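Local structure of glucose-binding protein (Thermus thermophilus HB27, 2B3F) at residues His171-Glu174 with Ser175-Ala179; Asp184-Asn187 with Asn188-Asn191; Ala201-Ala204 with Trp205-Gly209; Ala379-Ala382 with Ile383-Gln386. The protein binds glucose and galactose in the cleft of a periplasmic binding protein and probably delivers the sugar to a binding-protein-dependent transport system. All coordinates share one frame; numbering follows the deposited sequence.

Three helices carry the four contacts: interactions 1 and 2 lie in series on helix 166-190, interaction 3 on helix 199-212, which follows it in the chain, and interaction 4 on helix 373-387. Interaction 1 comes nearest the sugar, the side chain of H171 being about 7 Å from the bound galactose; W186 of interaction 2 is about 14 Å from it. W186 also joins interactions 1 and 2, its CH2 lying 3.7 Å from CB of E174. Interactions 1 and 3 are 9 Å apart between centres and pack directly, W173 NE1 standing 3.3 Å from W205 CE2. Interaction 4 touches none of the others, its nearest atoms being about 5 Å from interaction 3.

Interaction 1 (His171-Glu174 with Ser175-Ala179); sequences HLWE and SVALA
The backbone here is regular alpha-helix, with V176 N bonded to L172 O, A177 N to W173 O at 2.8 Å and L178 N to E174 O, the middle bond being almost straight at 174°. On the side-chain level the main meeting is W173 with A177, one turn on. The methyl CB of A177 sits over one face of the indole and makes a CH-pi contact, 3.8 Å from the centroid of the six-membered ring and only 8° off its normal. CG of W173 is anti to the backbone N (chi1 -177°), and this lays the benzo part of the ring beneath the methyl. Alongside, L172 CD1 and V176 CG2 touch loosely at 4.4 Å. These are i to i+4 contacts along a buried part of helix 166-190 in a periplasmic binding protein, and helix 199-212 covers them: F208 packs on L172 and V176, and meets W173 edge-to-face. A polar side turns toward the sugar pocket, where H171 ND1 bonds to NE2 of H348, a pocket residue, and H171 NE2 to the carbonyl of S121, so that both ring nitrogens are held and the ring's rotation is fixed, while the carboxylate of E174 is gripped at OE2 by the hydroxyls of S121 and S345 and at OE1 by the backbone N of V347. A water bridges H171 and S175, donating to H171 O at 2.8 Å and hydrogen-bonded to S175 OG at 2.6 Å; that hydroxyl also bonds to the one of S266.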
loop_
_atom_site.group_PDB
_atom_site.type_symbol
_atom_site.label_atom_id
_atom_site.label_comp_id
_atom_site.label_asym_id
_atom_site.label_seq_id
_atom_site.Cartn_x
_atom_site.Cartn_y
_atom_site.Cartn_z
ATOM N N HIS A 171 -7.158 -5.639 2.129
ATOM C CA HIS A 171 -6.481 -4.588 2.872
ATOM C C HIS A 171 -6.918 -4.567 4.327
ATOM O O HIS A 171 -6.099 -4.527 5.226
ATOM C CB HIS A 171 -6.714 -3.219 2.237
ATOM C CG HIS A 171 -5.823 -2.166 2.804
ATOM N ND1 HIS A 171 -4.703 -1.706 2.143
ATOM C CD2 HIS A 171 -5.859 -1.527 3.997
ATOM C CE1 HIS A 171 -4.095 -0.812 2.907
ATOM N NE2 HIS A 171 -4.782 -0.676 4.031
ATOM N N LEU A 172 -8.229 -4.595 4.542
ATOM C CA LEU A 172 -8.765 -4.713 5.889
ATOM C C LEU A 172 -8.252 -5.982 6.589
ATOM O O LEU A 172 -7.831 -5.933 7.750
ATOM C CB LEU A 172 -10.278 -4.769 5.812
ATOM C CG LEU A 172 -11.010 -5.036 7.103
ATOM C CD1 LEU A 172 -10.738 -3.951 8.149
ATOM C CD2 LEU A 172 -12.512 -5.122 6.730
ATOM N N TRP A 173 -8.264 -7.101 5.872
ATOM C CA TRP A 173 -7.822 -8.380 6.416
ATOM C C TRP A 173 -6.376 -8.316 6.942
ATOM O O TRP A 173 -6.101 -8.829 8.004
ATOM C CB TRP A 173 -7.925 -9.503 5.384
ATOM C CG TRP A 173 -7.549 -10.861 5.925
ATOM C CD1 TRP A 173 -8.384 -11.773 6.531
ATOM C CD2 TRP A 173 -6.241 -11.474 5.923
ATOM N NE1 TRP A 173 -7.683 -12.893 6.899
ATOM C CE2 TRP A 173 -6.370 -12.749 6.537
ATOM C CE3 TRP A 173 -4.983 -11.071 5.462
ATOM C CZ2 TRP A 173 -5.286 -13.622 6.691
ATOM C CZ3 TRP A 173 -3.909 -11.931 5.616
ATOM C CH2 TRP A 173 -4.066 -13.197 6.236
ATOM N N GLU A 174 -5.468 -7.649 6.229
ATOM C CA GLU A 174 -4.059 -7.668 6.699
ATOM C C GLU A 174 -3.907 -6.906 8.018
ATOM O O GLU A 174 -3.084 -7.272 8.855
ATOM C CB GLU A 174 -3.047 -7.253 5.635
ATOM C CG GLU A 174 -3.067 -5.829 5.143
ATOM C CD GLU A 174 -2.012 -5.593 4.052
ATOM O OE1 GLU A 174 -1.513 -6.592 3.463
ATOM O OE2 GLU A 174 -1.711 -4.416 3.774
ATOM N N SER A 175 -4.716 -5.875 8.227
ATOM C CA SER A 175 -4.752 -5.199 9.545
ATOM C C SER A 175 -5.292 -6.130 10.634
ATOM O O SER A 175 -4.722 -6.241 11.722
ATOM C CB SER A 175 -5.573 -3.926 9.518
ATOM O OG SER A 175 -4.797 -2.805 9.131
ATOM N N VAL A 176 -6.407 -6.794 10.343
ATOM C CA VAL A 176 -6.978 -7.750 11.289
ATOM C C VAL A 176 -5.979 -8.857 11.626
ATOM O O VAL A 176 -5.768 -9.160 12.807
ATOM C CB VAL A 176 -8.321 -8.345 10.766
ATOM C CG1 VAL A 176 -8.804 -9.491 11.655
ATOM C CG2 VAL A 176 -9.383 -7.262 10.650
ATOM N N ALA A 177 -5.362 -9.459 10.608
ATOM C CA ALA A 177 -4.376 -10.514 10.803
ATOM C C ALA A 177 -3.182 -10.052 11.653
ATOM O O ALA A 177 -2.709 -10.784 12.545
ATOM C CB ALA A 177 -3.896 -11.041 9.457
ATOM N N LEU A 178 -2.688 -8.843 11.384
ATOM C CA LEU A 178 -1.556 -8.326 12.145
ATOM C C LEU A 178 -1.937 -8.200 13.618
ATOM O O LEU A 178 -1.148 -8.551 14.502
ATOM C CB LEU A 178 -1.083 -6.971 11.596
ATOM C CG LEU A 178 0.042 -6.289 12.403
ATOM C CD1 LEU A 178 1.306 -7.155 12.435
ATOM C CD2 LEU A 178 0.354 -4.888 11.849
ATOM N N ALA A 179 -3.137 -7.688 13.871
ATOM C CA ALA A 179 -3.629 -7.515 15.253
ATOM C C ALA A 179 -3.736 -8.867 15.954
ATOM O O ALA A 179 -3.312 -9.005 17.108
ATOM C CB ALA A 179 -4.977 -6.825 15.263
HETATM O O HOH W 1 -4.386 -2.722 6.553
#

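Interaction 2 (Asp184-Asn187 with Asn188-Asn191); sequences DDWN and NLWN
W190 runs its indole back along the helix onto W186, four residues earlier. From its CB, 3.9 Å from N187 O, the chain leaves with CG beside the backbone N (chi1 -50°), anti to the carbonyl carbon. CD1 then reaches W186 O at 3.0 Å, and NE1 stands over the centre of the W186 ring, 3.4 Å from CE2. Farther round, CZ2 lies 3.8 Å from W186 CH2. The result is an edge-to-face pair with planes at 68°, the edge of W190 on the face of W186, whose own NE1 is satisfied by G344 O. L189 CD1 adds an apolar touch at W186 CE3. In the same turn of helix 166-190, N188 ND2 donates at 3.0 Å to the anti lone pair of D185 OD1, which lies close to the amide plane of N188 (10° out of it); the other carboxylate oxygen of D185 forms a salt bridge with K200. A water donates to both D184 O and N188 OD1. The backbone tightens as the helix ends, with W190 N bonded to N187 O and L189 N to W186 O, each three residues back. With its N-H pointing into the pi face of W186, W190 probably gains some electrostatic attraction beyond plain packing.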
loop_
_atom_site.group_PDB
_atom_site.type_symbol
_atom_site.label_atom_id
_atom_site.label_comp_id
_atom_site.label_asym_id
_atom_site.label_seq_id
_atom_site.Cartn_x
_atom_site.Cartn_y
_atom_site.Cartn_z
ATOM N N ASP A 184 5.437 -10.816 14.911
ATOM C CA ASP A 184 6.312 -11.960 14.700
ATOM C C ASP A 184 5.608 -13.068 13.937
ATOM O O ASP A 184 6.159 -13.594 12.976
ATOM C CB ASP A 184 6.837 -12.488 16.035
ATOM C CG ASP A 184 7.882 -11.568 16.657
ATOM O OD1 ASP A 184 8.670 -10.942 15.920
ATOM O OD2 ASP A 184 7.914 -11.496 17.904
ATOM N N ASP A 185 4.401 -13.433 14.366
ATOM C CA ASP A 185 3.659 -14.496 13.678
ATOM C C ASP A 185 3.118 -14.028 12.322
ATOM O O ASP A 185 3.026 -14.840 11.404
ATOM C CB ASP A 185 2.543 -15.086 14.543
ATOM C CG ASP A 185 3.001 -16.287 15.358
ATOM O OD1 ASP A 185 4.080 -16.853 15.087
ATOM O OD2 ASP A 185 2.255 -16.660 16.277
ATOM N N TRP A 186 2.802 -12.738 12.191
ATOM C CA TRP A 186 2.574 -12.155 10.843
ATOM C C TRP A 186 3.759 -12.476 9.932
ATOM O O TRP A 186 3.598 -13.038 8.846
ATOM C CB TRP A 186 2.289 -10.648 10.905
ATOM C CG TRP A 186 2.292 -9.987 9.558
ATOM C CD1 TRP A 186 3.286 -9.226 9.017
ATOM C CD2 TRP A 186 1.247 -10.036 8.579
ATOM N NE1 TRP A 186 2.938 -8.820 7.753
ATOM C CE2 TRP A 186 1.685 -9.293 7.461
ATOM C CE3 TRP A 186 -0.006 -10.657 8.534
ATOM C CZ2 TRP A 186 0.906 -9.139 6.303
ATOM C CZ3 TRP A 186 -0.789 -10.504 7.386
ATOM C CH2 TRP A 186 -0.330 -9.740 6.288
ATOM N N ASN A 187 4.976 -12.156 10.377
ATOM C CA ASN A 187 6.175 -12.443 9.577
ATOM C C ASN A 187 6.350 -13.926 9.296
ATOM O O ASN A 187 6.854 -14.320 8.226
ATOM C CB ASN A 187 7.445 -11.898 10.259
ATOM C CG ASN A 187 7.506 -10.357 10.271
ATOM O OD1 ASN A 187 6.704 -9.683 9.621
ATOM N ND2 ASN A 187 8.467 -9.801 11.012
ATOM N N ASN A 188 5.902 -14.750 10.236
ATOM C CA ASN A 188 6.034 -16.196 10.093
ATOM C C ASN A 188 5.130 -16.803 9.024
ATOM O O ASN A 188 5.416 -17.899 8.539
ATOM C CB ASN A 188 5.834 -16.895 11.434
ATOM C CG ASN A 188 7.018 -16.696 12.379
ATOM O OD1 ASN A 188 8.142 -16.443 11.935
ATOM N ND2 ASN A 188 6.761 -16.795 13.686
ATOM N N LEU A 189 4.076 -16.096 8.622
ATOM C CA LEU A 189 3.285 -16.570 7.488
ATOM C C LEU A 189 4.117 -16.574 6.217
ATOM O O LEU A 189 3.987 -17.478 5.387
ATOM C CB LEU A 189 2.034 -15.706 7.264
ATOM C CG LEU A 189 0.966 -15.717 8.345
ATOM C CD1 LEU A 189 -0.077 -14.622 8.074
ATOM C CD2 LEU A 189 0.303 -17.088 8.439
ATOM N N TRP A 190 4.974 -15.566 6.068
ATOM C CA TRP A 190 5.583 -15.259 4.768
ATOM C C TRP A 190 6.913 -15.977 4.551
ATOM O O TRP A 190 7.361 -16.106 3.417
ATOM C CB TRP A 190 5.675 -13.726 4.600
ATOM C CG TRP A 190 4.344 -13.167 4.904
ATOM C CD1 TRP A 190 4.009 -12.358 5.939
ATOM C CD2 TRP A 190 3.124 -13.459 4.212
ATOM N NE1 TRP A 190 2.664 -12.108 5.928
ATOM C CE2 TRP A 190 2.093 -12.788 4.886
ATOM C CE3 TRP A 190 2.809 -14.227 3.087
ATOM C CZ2 TRP A 190 0.767 -12.864 4.481
ATOM C CZ3 TRP A 190 1.496 -14.293 2.682
ATOM C CH2 TRP A 190 0.490 -13.617 3.373
ATOM N N ASN A 191 7.502 -16.465 5.644
ATOM C CA ASN A 191 8.678 -17.350 5.589
ATOM C C ASN A 191 8.280 -18.822 5.737
ATOM O O ASN A 191 9.132 -19.709 5.693
ATOM C CB ASN A 191 9.733 -16.927 6.641
ATOM C CG ASN A 191 9.224 -17.015 8.086
ATOM O OD1 ASN A 191 8.369 -17.830 8.392
ATOM N ND2 ASN A 191 9.770 -16.182 8.977
HETATM O O HOH W 2 9.171 -13.951 12.932
#

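Interaction 3 (Ala201-Ala204 with Trp205-Gly209); sequences AVRA and WEVFG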
loop_
_atom_site.group_PDB
_atom_site.type_symbol
_atom_site.label_atom_id
_atom_site.label_comp_id
_atom_site.label_asym_id
_atom_site.label_seq_id
_atom_site.Cartn_x
_atom_site.Cartn_y
_atom_site.Cartn_z
ATOM N N ALA A 201 -3.776 -18.512 13.048
ATOM C CA ALA A 201 -4.036 -17.843 11.772
ATOM C C ALA A 201 -5.492 -18.022 11.311
ATOM O O ALA A 201 -6.035 -17.140 10.666
ATOM C CB ALA A 201 -3.079 -18.345 10.711
ATOM N N VAL A 202 -6.123 -19.155 11.646
ATOM C CA VAL A 202 -7.561 -19.310 11.411
ATOM C C VAL A 202 -8.352 -18.236 12.162
ATOM O O VAL A 202 -9.343 -17.713 11.651
ATOM C CB VAL A 202 -8.059 -20.731 11.823
ATOM C CG1 VAL A 202 -9.588 -20.832 11.705
ATOM C CG2 VAL A 202 -7.389 -21.799 11.001
ATOM N N ARG A 203 -7.914 -17.890 13.373
ATOM C CA ARG A 203 -8.569 -16.847 14.155
ATOM C C ARG A 203 -8.635 -15.461 13.459
ATOM O O ARG A 203 -9.566 -14.679 13.687
ATOM C CB ARG A 203 -7.881 -16.707 15.525
ATOM C CG ARG A 203 -8.663 -15.828 16.467
ATOM C CD ARG A 203 -8.103 -15.747 17.883
ATOM N NE ARG A 203 -8.543 -14.466 18.438
ATOM C CZ ARG A 203 -7.748 -13.459 18.814
ATOM N NH1 ARG A 203 -6.415 -13.557 18.786
ATOM N NH2 ARG A 203 -8.309 -12.336 19.254
ATOM N N ALA A 204 -7.645 -15.154 12.616
ATOM C CA ALA A 204 -7.663 -13.910 11.870
ATOM C C ALA A 204 -8.957 -13.806 11.073
ATOM O O ALA A 204 -9.570 -12.751 11.004
ATOM C CB ALA A 204 -6.441 -13.831 10.951
ATOM N N TRP A 205 -9.371 -14.915 10.474
ATOM C CA TRP A 205 -10.585 -14.931 9.671
ATOM C C TRP A 205 -11.856 -14.835 10.521
ATOM O O TRP A 205 -12.836 -14.232 10.087
ATOM C CB TRP A 205 -10.631 -16.177 8.790
ATOM C CG TRP A 205 -9.540 -16.245 7.756
ATOM C CD1 TRP A 205 -8.375 -16.955 7.827
ATOM C CD2 TRP A 205 -9.546 -15.623 6.468
ATOM N NE1 TRP A 205 -7.644 -16.790 6.681
ATOM C CE2 TRP A 205 -8.335 -15.980 5.824
ATOM C CE3 TRP A 205 -10.443 -14.798 5.803
ATOM C CZ2 TRP A 205 -8.007 -15.529 4.552
ATOM C CZ3 TRP A 205 -10.116 -14.339 4.539
ATOM C CH2 TRP A 205 -8.902 -14.711 3.923
ATOM N N GLU A 206 -11.835 -15.417 11.723
ATOM C CA GLU A 206 -12.958 -15.287 12.670
ATOM C C GLU A 206 -13.191 -13.837 13.047
ATOM O O GLU A 206 -14.327 -13.340 12.981
ATOM C CB GLU A 206 -12.690 -16.086 13.957
ATOM C CG GLU A 206 -13.893 -16.308 14.905
ATOM C CD GLU A 206 -14.355 -15.100 15.788
ATOM O OE1 GLU A 206 -13.514 -14.314 16.323
ATOM O OE2 GLU A 206 -15.606 -14.979 15.976
ATOM N N VAL A 207 -12.121 -13.156 13.456
ATOM C CA VAL A 207 -12.248 -11.763 13.829
ATOM C C VAL A 207 -12.659 -10.961 12.587
ATOM O O VAL A 207 -13.545 -10.133 12.645
ATOM C CB VAL A 207 -10.960 -11.204 14.458
ATOM C CG1 VAL A 207 -11.115 -9.705 14.752
ATOM C CG2 VAL A 207 -10.594 -11.999 15.727
ATOM N N PHE A 208 -12.022 -11.235 11.453
ATOM C CA PHE A 208 -12.338 -10.535 10.190
ATOM C C PHE A 208 -13.833 -10.612 9.824
ATOM O O PHE A 208 -14.451 -9.611 9.458
ATOM C CB PHE A 208 -11.464 -11.109 9.067
ATOM C CG PHE A 208 -11.693 -10.478 7.728
ATOM C CD1 PHE A 208 -11.382 -9.149 7.514
ATOM C CD2 PHE A 208 -12.180 -11.223 6.668
ATOM C CE1 PHE A 208 -11.589 -8.568 6.275
ATOM C CE2 PHE A 208 -12.384 -10.651 5.430
ATOM C CZ PHE A 208 -12.092 -9.318 5.230
ATOM N N GLY A 209 -14.413 -11.799 9.940
ATOM C CA GLY A 209 -15.852 -11.968 9.640
ATOM C C GLY A 209 -16.775 -11.122 10.505
ATOM O O GLY A 209 -17.778 -10.579 10.028
HETATM O O HOH W 3 -5.265 -18.134 7.786
#
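W205 is placed over the preceding turn, its CB 3.5 Å from V202 O and its CD1 3.7 Å from A201 O. The setting is helix 199-212 of a periplasmic binding protein, a helix packed against helices 166-190, 354-370 and 373-387. W205 turns its CG beside the backbone N (chi1 -64°), which swings the indole back toward the start of the helix. V207 meets R203 in a different way: CG2 is 3.5 Å from R203 O and 4.2 Å from R203 NE, so the methyl lies beside the root of the guanidinium. F208 CB comes to 3.2 Å from A204 O. Beneath these side chains V207 N and F208 N bond to R203 O and A204 O, the first almost straight at 174°, whereas the two bonds to V202 O, from W205 N and E206 N, are weak. The next shell surrounds the aromatic groups. W205 meets W173 and F367 and touches P373 and A376 of helix 373-387, and F208 packs on M364 of helix 354-370. V207 packs on V176 and V180 of helix 166-190, the helix that also carries W173, while the carboxylate of E206 forms a salt bridge with R210, one turn on. At the indole's own edge a water in the ring plane accepts the N-H of W205 NE1 at 2.9 Å and donates weakly to A201 O.

Interaction 4 (Ala379-Ala382 with Ile383-Gln386); sequences AAQA and IADQ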
loop_
_atom_site.group_PDB
_atom_site.type_symbol
_atom_site.label_atom_id
_atom_site.label_comp_id
_atom_site.label_asym_id
_atom_site.label_seq_id
_atom_site.Cartn_x
_atom_site.Cartn_y
_atom_site.Cartn_z
ATOM N N ALA A 379 -7.792 -22.617 2.106
ATOM C CA ALA A 379 -7.567 -22.089 0.756
ATOM C C ALA A 379 -6.240 -21.329 0.655
ATOM O O ALA A 379 -5.481 -21.528 -0.277
ATOM C CB ALA A 379 -8.706 -21.204 0.320
ATOM N N ALA A 380 -5.957 -20.474 1.631
ATOM C CA ALA A 380 -4.704 -19.711 1.616
ATOM C C ALA A 380 -3.535 -20.664 1.718
ATOM O O ALA A 380 -2.512 -20.461 1.063
ATOM C CB ALA A 380 -4.678 -18.708 2.754
ATOM N N GLN A 381 -3.676 -21.711 2.536
ATOM C CA GLN A 381 -2.599 -22.711 2.639
ATOM C C GLN A 381 -2.373 -23.474 1.318
ATOM O O GLN A 381 -1.243 -23.735 0.929
ATOM C CB GLN A 381 -2.849 -23.706 3.776
ATOM C CG GLN A 381 -1.624 -24.582 4.103
ATOM C CD GLN A 381 -0.432 -23.745 4.542
ATOM O OE1 GLN A 381 -0.557 -22.913 5.442
ATOM N NE2 GLN A 381 0.711 -23.942 3.898
ATOM N N ALA A 382 -3.451 -23.807 0.624
ATOM C CA ALA A 382 -3.321 -24.522 -0.641
ATOM C C ALA A 382 -2.542 -23.658 -1.659
ATOM O O ALA A 382 -1.651 -24.144 -2.369
ATOM C CB ALA A 382 -4.702 -24.904 -1.170
ATOM N N ILE A 383 -2.872 -22.379 -1.739
ATOM C CA ILE A 383 -2.147 -21.478 -2.638
ATOM C C ILE A 383 -0.677 -21.394 -2.226
ATOM O O ILE A 383 0.211 -21.469 -3.071
ATOM C CB ILE A 383 -2.761 -20.079 -2.637
ATOM C CG1 ILE A 383 -4.227 -20.134 -3.068
ATOM C CG2 ILE A 383 -1.945 -19.115 -3.526
ATOM C CD1 ILE A 383 -4.467 -20.792 -4.351
ATOM N N ALA A 384 -0.425 -21.244 -0.923
ATOM C CA ALA A 384 0.948 -21.160 -0.423
ATOM C C ALA A 384 1.736 -22.399 -0.851
ATOM O O ALA A 384 2.869 -22.309 -1.346
ATOM C CB ALA A 384 0.946 -21.005 1.100
ATOM N N ASP A 385 1.107 -23.562 -0.718
ATOM C CA ASP A 385 1.749 -24.818 -1.105
ATOM C C ASP A 385 1.988 -24.893 -2.619
ATOM O O ASP A 385 3.041 -25.363 -3.059
ATOM C CB ASP A 385 0.896 -26.004 -0.669
ATOM C CG ASP A 385 0.819 -26.158 0.840
ATOM O OD1 ASP A 385 1.700 -25.652 1.563
ATOM O OD2 ASP A 385 -0.147 -26.808 1.293
ATOM N N GLN A 386 1.033 -24.426 -3.403
ATOM C CA GLN A 386 1.122 -24.482 -4.866
ATOM C C GLN A 386 2.206 -23.565 -5.412
ATOM O O GLN A 386 2.873 -23.909 -6.395
ATOM C CB GLN A 386 -0.228 -24.137 -5.501
ATOM C CG GLN A 386 -1.271 -25.236 -5.291
ATOM C CD GLN A 386 -2.691 -24.797 -5.554
ATOM O OE1 GLN A 386 -2.955 -23.623 -5.795
ATOM N NE2 GLN A 386 -3.621 -25.745 -5.512
#
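Q381 reaches along the helix to D385, NE2 donating to OD1 at 3.1 Å. The bent glutamine makes this possible: CG stands anti to the backbone N (chi1 -168°), and the chain then folds at chi2, 61°, bringing the amide over toward the next turn. The acceptor lies almost in the amide plane, whereas the donor comes to OD1 from above the carboxylate, whose plane is turned 47° from that of the amide. OE1 of Q381 takes the backbone N-H of F196, so both ends of the amide are held, one within helix 373-387 and one by the loop beside it. This i to i+4 side-chain bond rides on an ordinary alpha-helix near the C-terminal end of the modelled chain, where I383, A384, D385 and Q386 each give their N-H to the carbonyl four residues back. D385 keeps its CG beside the backbone N, within 3.2 Å of Q381 O. I383 places CG1 likewise, 3.4 Å from A379 O, and its side chain packs on F356 and Q359 of helix 354-370. Q386 extends beyond CG, which rests 3.1 Å from A382 O, and its amide continues past that carbonyl on the exposed side of the helix.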